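Local coordinates for endo-b-1,4-glucanase (Nasutitermes takasagoensis, PDB 1KS8), which probably catalyses the endohydrolysis of beta-1,4-glucosidic linkages in cellulose, as a family 9 glycoside hydrolase with an (alpha/alpha)6 catalytic domain, at residues Pro64-Ala69 against Ala152-Ala157; Leu215-Ala220 against Asp254-Gly259. All coordinates share one frame; numbering follows the deposited sequence.

Interactions 1 and 2 lie with their centres 10 Å apart and come in series along the chain, the first closing before the second opens. Interaction 1 pairs helices 62-78 and 149-165; interaction 2 sets helix 212-226 against the loop and first turn leading into helix 257-268, so four helices of the (alpha/alpha)6 fold are drawn together. The two contacts meet through one carboxylate: Glu154 OE2 lies 2.9 Å from Trp217 NE1, a probable hydrogen bond, and Glu154 OE1 forms a salt bridge of 3.1 Å with Lys256 NZ. This buried polar junction borders Glu214 and Asp213, which with Asp254, two residues before Lys256, bind calcium in another structure of this protein, though none is bound here.

Interaction 1 of 2, residues Pro64-Ala69 against Ala152-Ala157; sequences PMAYTA and AGETAA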
loop_
_atom_site.group_PDB
_atom_site.type_symbol
_atom_site.label_atom_id
_atom_site.label_comp_id
_atom_site.label_asym_id
_atom_site.label_seq_id
_atom_site.Cartn_x
_atom_site.Cartn_y
_atom_site.Cartn_z
ATOM N N PRO A 64 3.426 6.391 -1.701
ATOM C CA PRO A 64 2.647 5.339 -1.046
ATOM C C PRO A 64 1.791 4.541 -2.032
ATOM O O PRO A 64 1.468 3.390 -1.769
ATOM C CB PRO A 64 1.812 6.108 -0.016
ATOM C CG PRO A 64 1.691 7.478 -0.614
ATOM C CD PRO A 64 3.082 7.715 -1.154
ATOM N N MET A 65 1.427 5.136 -3.168
ATOM C CA MET A 65 0.613 4.399 -4.136
ATOM C C MET A 65 1.431 3.267 -4.749
ATOM O O MET A 65 0.925 2.166 -4.946
ATOM C CB MET A 65 0.099 5.307 -5.257
ATOM C CG MET A 65 -1.143 4.731 -5.939
ATOM S SD MET A 65 -1.558 5.457 -7.537
ATOM C CE MET A 65 -1.670 7.205 -7.108
ATOM N N ALA A 66 2.696 3.543 -5.052
ATOM C CA ALA A 66 3.572 2.532 -5.633
ATOM C C ALA A 66 3.830 1.428 -4.612
ATOM O O ALA A 66 3.788 0.242 -4.945
ATOM C CB ALA A 66 4.888 3.169 -6.075
ATOM N N TYR A 67 4.096 1.825 -3.371
ATOM C CA TYR A 67 4.332 0.870 -2.295
ATOM C C TYR A 67 3.124 -0.059 -2.175
ATOM O O TYR A 67 3.263 -1.278 -2.059
ATOM C CB TYR A 67 4.537 1.608 -0.970
ATOM C CG TYR A 67 4.342 0.728 0.245
ATOM C CD1 TYR A 67 5.352 -0.130 0.685
ATOM C CD2 TYR A 67 3.122 0.706 0.916
ATOM C CE1 TYR A 67 5.145 -0.992 1.763
ATOM C CE2 TYR A 67 2.905 -0.149 1.989
ATOM C CZ TYR A 67 3.917 -0.995 2.406
ATOM O OH TYR A 67 3.688 -1.857 3.454
ATOM N N THR A 68 1.934 0.531 -2.202
ATOM C CA THR A 68 0.705 -0.240 -2.096
ATOM C C THR A 68 0.645 -1.280 -3.207
ATOM O O THR A 68 0.361 -2.455 -2.963
ATOM C CB THR A 68 -0.529 0.679 -2.198
ATOM O OG1 THR A 68 -0.580 1.541 -1.054
ATOM C CG2 THR A 68 -1.810 -0.145 -2.267
ATOM N N ALA A 69 0.919 -0.838 -4.429
ATOM C CA ALA A 69 0.894 -1.728 -5.582
ATOM C C ALA A 69 1.893 -2.873 -5.451
ATOM O O ALA A 69 1.571 -4.018 -5.755
ATOM C CB ALA A 69 1.165 -0.936 -6.856
ATOM N N ALA A 152 10.885 6.608 -7.922
ATOM C CA ALA A 152 11.107 5.866 -9.159
ATOM C C ALA A 152 11.398 4.398 -8.851
ATOM O O ALA A 152 10.941 3.498 -9.560
ATOM C CB ALA A 152 12.269 6.481 -9.938
ATOM N N GLY A 153 12.161 4.167 -7.786
ATOM C CA GLY A 153 12.498 2.812 -7.391
ATOM C C GLY A 153 11.298 1.996 -6.943
ATOM O O GLY A 153 11.129 0.852 -7.363
ATOM N N GLU A 154 10.454 2.572 -6.090
ATOM C CA GLU A 154 9.286 1.839 -5.620
ATOM C C GLU A 154 8.344 1.564 -6.781
ATOM O O GLU A 154 7.729 0.503 -6.849
ATOM C CB GLU A 154 8.546 2.619 -4.532
ATOM C CG GLU A 154 7.434 1.817 -3.855
ATOM C CD GLU A 154 7.953 0.558 -3.178
ATOM O OE1 GLU A 154 8.913 0.669 -2.387
ATOM O OE2 GLU A 154 7.407 -0.540 -3.430
ATOM N N THR A 155 8.233 2.520 -7.697
ATOM C CA THR A 155 7.363 2.340 -8.850
ATOM C C THR A 155 7.918 1.241 -9.755
ATOM O O THR A 155 7.163 0.432 -10.292
ATOM C CB THR A 155 7.199 3.657 -9.633
ATOM O OG1 THR A 155 6.699 4.668 -8.746
ATOM C CG2 THR A 155 6.207 3.479 -10.780
ATOM N N ALA A 156 9.240 1.202 -9.912
ATOM C CA ALA A 156 9.859 0.165 -10.732
ATOM C C ALA A 156 9.577 -1.202 -10.100
ATOM O O ALA A 156 9.305 -2.181 -10.799
ATOM C CB ALA A 156 11.357 0.401 -10.829
ATOM N N ALA A 157 9.635 -1.262 -8.772
ATOM C CA ALA A 157 9.370 -2.503 -8.053
ATOM C C ALA A 157 7.927 -2.945 -8.271
ATOM O O ALA A 157 7.659 -4.119 -8.524
ATOM C CB ALA A 157 9.636 -2.314 -6.562
#
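Ala66 and Glu154 meet where helices 62-78 and 149-165 run side by side, their local axes 8.1 Å apart and inclined by 27°. The methyl of Ala66 fits between two facing side chains, its CB 3.6 Å from both Glu154 CG and Thr155 OG1. With only a methyl at Ala66, the backbones come close, the CA atoms of Ala66 and Thr155 being 5.0 Å apart. Glu154 leaves its helix with CG anti to the backbone N (chi1 -172°), which carries its methylene across to the main chain of Tyr67, where CG stands 3.4 Å from Tyr67 N. A bend at chi2 (60°) then lays the carboxylate alongside that backbone, OE2 being 3.6 Å from Tyr67 CA, while the phenol ring of Tyr67 leads away toward Trp253 and Lys256. Ala66 touches Thr155 OG1 by van der Waals contact only; the hydroxyl itself is hydrogen-bonded to Leu151 O. No hydrogen bond crosses between the segments; Glu154 meets the facing helix by van der Waals contact, its buried carboxylate being satisfied by Thr70, Trp217 and Lys256. Lys256 would favour a charged carboxylate, whereas the close Glu214 and the acidic crystal (pH 2.5) may favour a proton on one of the two acids.

Interaction 2 of 2, residues Leu215-Ala220 against Asp254-Gly259; sequences LVWAAA and DSKVSG
Lys256 lies over one face of the Trp217 indole, and the run from Asp254 to Gly259 is best followed as the approach to that CH-pi contact and the departure from it. Asp254 opens the segment as one of the residues that bind calcium in another structure of this protein, and Ser255 continues the loop. At Lys256, the N-cap position of helix 257-268, the chain turns its side chain toward helix 212-226. Here CG sits between the backbone N and the carbonyl carbon (chi1 51°), and with chi2 extended this brings CD over the indole, the two side chains crossing at about a right angle; bends at chi3 and chi4 then turn CE and NZ toward the carboxylates of Glu214 and Glu154. The touching atom is CD, above the five-membered ring, with Lys256 CE following at 3.8 Å from Trp217 NE1. The ammonium lies farther off, NZ being 5.1 Å from the centroid of the five-membered ring, so any cation-pi attraction is weak. Its charge is met instead by a salt bridge to Glu214, with Asn252 O as a further acceptor, and by the Glu154 carboxylate that lysine and indole share. Val257 and Ser258 begin the helix with their side chains directed away from Trp217. Gly259 returns to the indole as bare backbone, its C 3.4 Å and its O 3.5 Å from Trp217 CZ3. Beyond the segment, Val260 and Leu263 of helix 257-268 continue the packing against Trp217, Trp74 of helix 62-78 and Trp221 of helix 212-226 meet its ring edge-to-face, and Val216 leans on helix 229-241.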
loop_
_atom_site.group_PDB
_atom_site.type_symbol
_atom_site.label_atom_id
_atom_site.label_comp_id
_atom_site.label_asym_id
_atom_site.label_seq_id
_atom_site.Cartn_x
_atom_site.Cartn_y
_atom_site.Cartn_z
ATOM N N LEU A 215 16.474 1.341 -3.940
ATOM C CA LEU A 215 17.290 0.883 -5.059
ATOM C C LEU A 215 17.507 -0.627 -4.966
ATOM O O LEU A 215 17.464 -1.335 -5.972
ATOM C CB LEU A 215 18.635 1.618 -5.068
ATOM C CG LEU A 215 18.552 3.114 -5.396
ATOM C CD1 LEU A 215 19.926 3.754 -5.252
ATOM C CD2 LEU A 215 18.021 3.297 -6.811
ATOM N N VAL A 216 17.731 -1.117 -3.751
ATOM C CA VAL A 216 17.941 -2.546 -3.535
ATOM C C VAL A 216 16.629 -3.297 -3.767
ATOM O O VAL A 216 16.606 -4.353 -4.397
ATOM C CB VAL A 216 18.426 -2.824 -2.092
ATOM C CG1 VAL A 216 18.687 -4.308 -1.910
ATOM C CG2 VAL A 216 19.690 -2.020 -1.798
ATOM N N TRP A 217 15.543 -2.735 -3.247
ATOM C CA TRP A 217 14.203 -3.304 -3.375
ATOM C C TRP A 217 13.835 -3.440 -4.854
ATOM O O TRP A 217 13.404 -4.505 -5.303
ATOM C CB TRP A 217 13.225 -2.378 -2.638
ATOM C CG TRP A 217 11.749 -2.714 -2.661
ATOM C CD1 TRP A 217 10.747 -1.911 -3.135
ATOM C CD2 TRP A 217 11.097 -3.836 -2.042
ATOM N NE1 TRP A 217 9.520 -2.452 -2.842
ATOM C CE2 TRP A 217 9.702 -3.633 -2.171
ATOM C CE3 TRP A 217 11.553 -4.989 -1.387
ATOM C CZ2 TRP A 217 8.761 -4.537 -1.666
ATOM C CZ3 TRP A 217 10.613 -5.891 -0.884
ATOM C CH2 TRP A 217 9.234 -5.657 -1.027
ATOM N N ALA A 218 14.022 -2.362 -5.612
ATOM C CA ALA A 218 13.715 -2.361 -7.040
ATOM C C ALA A 218 14.581 -3.364 -7.803
ATOM O O ALA A 218 14.087 -4.104 -8.657
ATOM C CB ALA A 218 13.908 -0.960 -7.615
ATOM N N ALA A 219 15.875 -3.385 -7.497
ATOM C CA ALA A 219 16.789 -4.302 -8.168
ATOM C C ALA A 219 16.392 -5.748 -7.898
ATOM O O ALA A 219 16.412 -6.584 -8.801
ATOM C CB ALA A 219 18.222 -4.055 -7.703
ATOM N N ALA A 220 16.027 -6.042 -6.655
ATOM C CA ALA A 220 15.624 -7.395 -6.293
ATOM C C ALA A 220 14.376 -7.815 -7.062
ATOM O O ALA A 220 14.307 -8.927 -7.583
ATOM C CB ALA A 220 15.377 -7.485 -4.792
ATOM N N ASP A 254 7.836 3.964 3.642
ATOM C CA ASP A 254 9.097 4.708 3.606
ATOM C C ASP A 254 10.360 3.926 3.959
ATOM O O ASP A 254 11.471 4.394 3.710
ATOM C CB ASP A 254 9.012 5.941 4.514
ATOM C CG ASP A 254 8.766 5.586 5.966
ATOM O OD1 ASP A 254 8.855 6.495 6.819
ATOM O OD2 ASP A 254 8.479 4.406 6.259
ATOM N N SER A 255 10.196 2.750 4.548
ATOM C CA SER A 255 11.340 1.926 4.919
ATOM C C SER A 255 10.908 0.473 4.895
ATOM O O SER A 255 10.007 0.075 5.632
ATOM C CB SER A 255 11.839 2.297 6.316
ATOM O OG SER A 255 13.002 1.558 6.651
ATOM N N LYS A 256 11.556 -0.320 4.051
ATOM C CA LYS A 256 11.202 -1.725 3.932
ATOM C C LYS A 256 12.401 -2.660 3.959
ATOM O O LYS A 256 12.490 -3.595 3.162
ATOM C CB LYS A 256 10.405 -1.935 2.647
ATOM C CG LYS A 256 11.068 -1.341 1.417
ATOM C CD LYS A 256 10.156 -1.424 0.208
ATOM C CE LYS A 256 8.857 -0.664 0.427
ATOM N NZ LYS A 256 9.086 0.789 0.657
ATOM N N VAL A 257 13.315 -2.410 4.890
ATOM C CA VAL A 257 14.505 -3.238 5.030
ATOM C C VAL A 257 14.129 -4.709 5.200
ATOM O O VAL A 257 14.746 -5.584 4.594
ATOM C CB VAL A 257 15.345 -2.788 6.244
ATOM C CG1 VAL A 257 16.585 -3.653 6.369
ATOM C CG2 VAL A 257 15.732 -1.322 6.089
ATOM N N SER A 258 13.117 -4.984 6.018
ATOM C CA SER A 258 12.693 -6.364 6.239
ATOM C C SER A 258 12.105 -6.979 4.974
ATOM O O SER A 258 12.229 -8.181 4.744
ATOM C CB SER A 258 11.673 -6.438 7.375
ATOM O OG SER A 258 12.284 -6.143 8.620
ATOM N N GLY A 259 11.453 -6.154 4.162
ATOM C CA GLY A 259 10.887 -6.649 2.922
ATOM C C GLY A 259 12.023 -7.052 2.004
ATOM O O GLY A 259 11.999 -8.123 1.400
#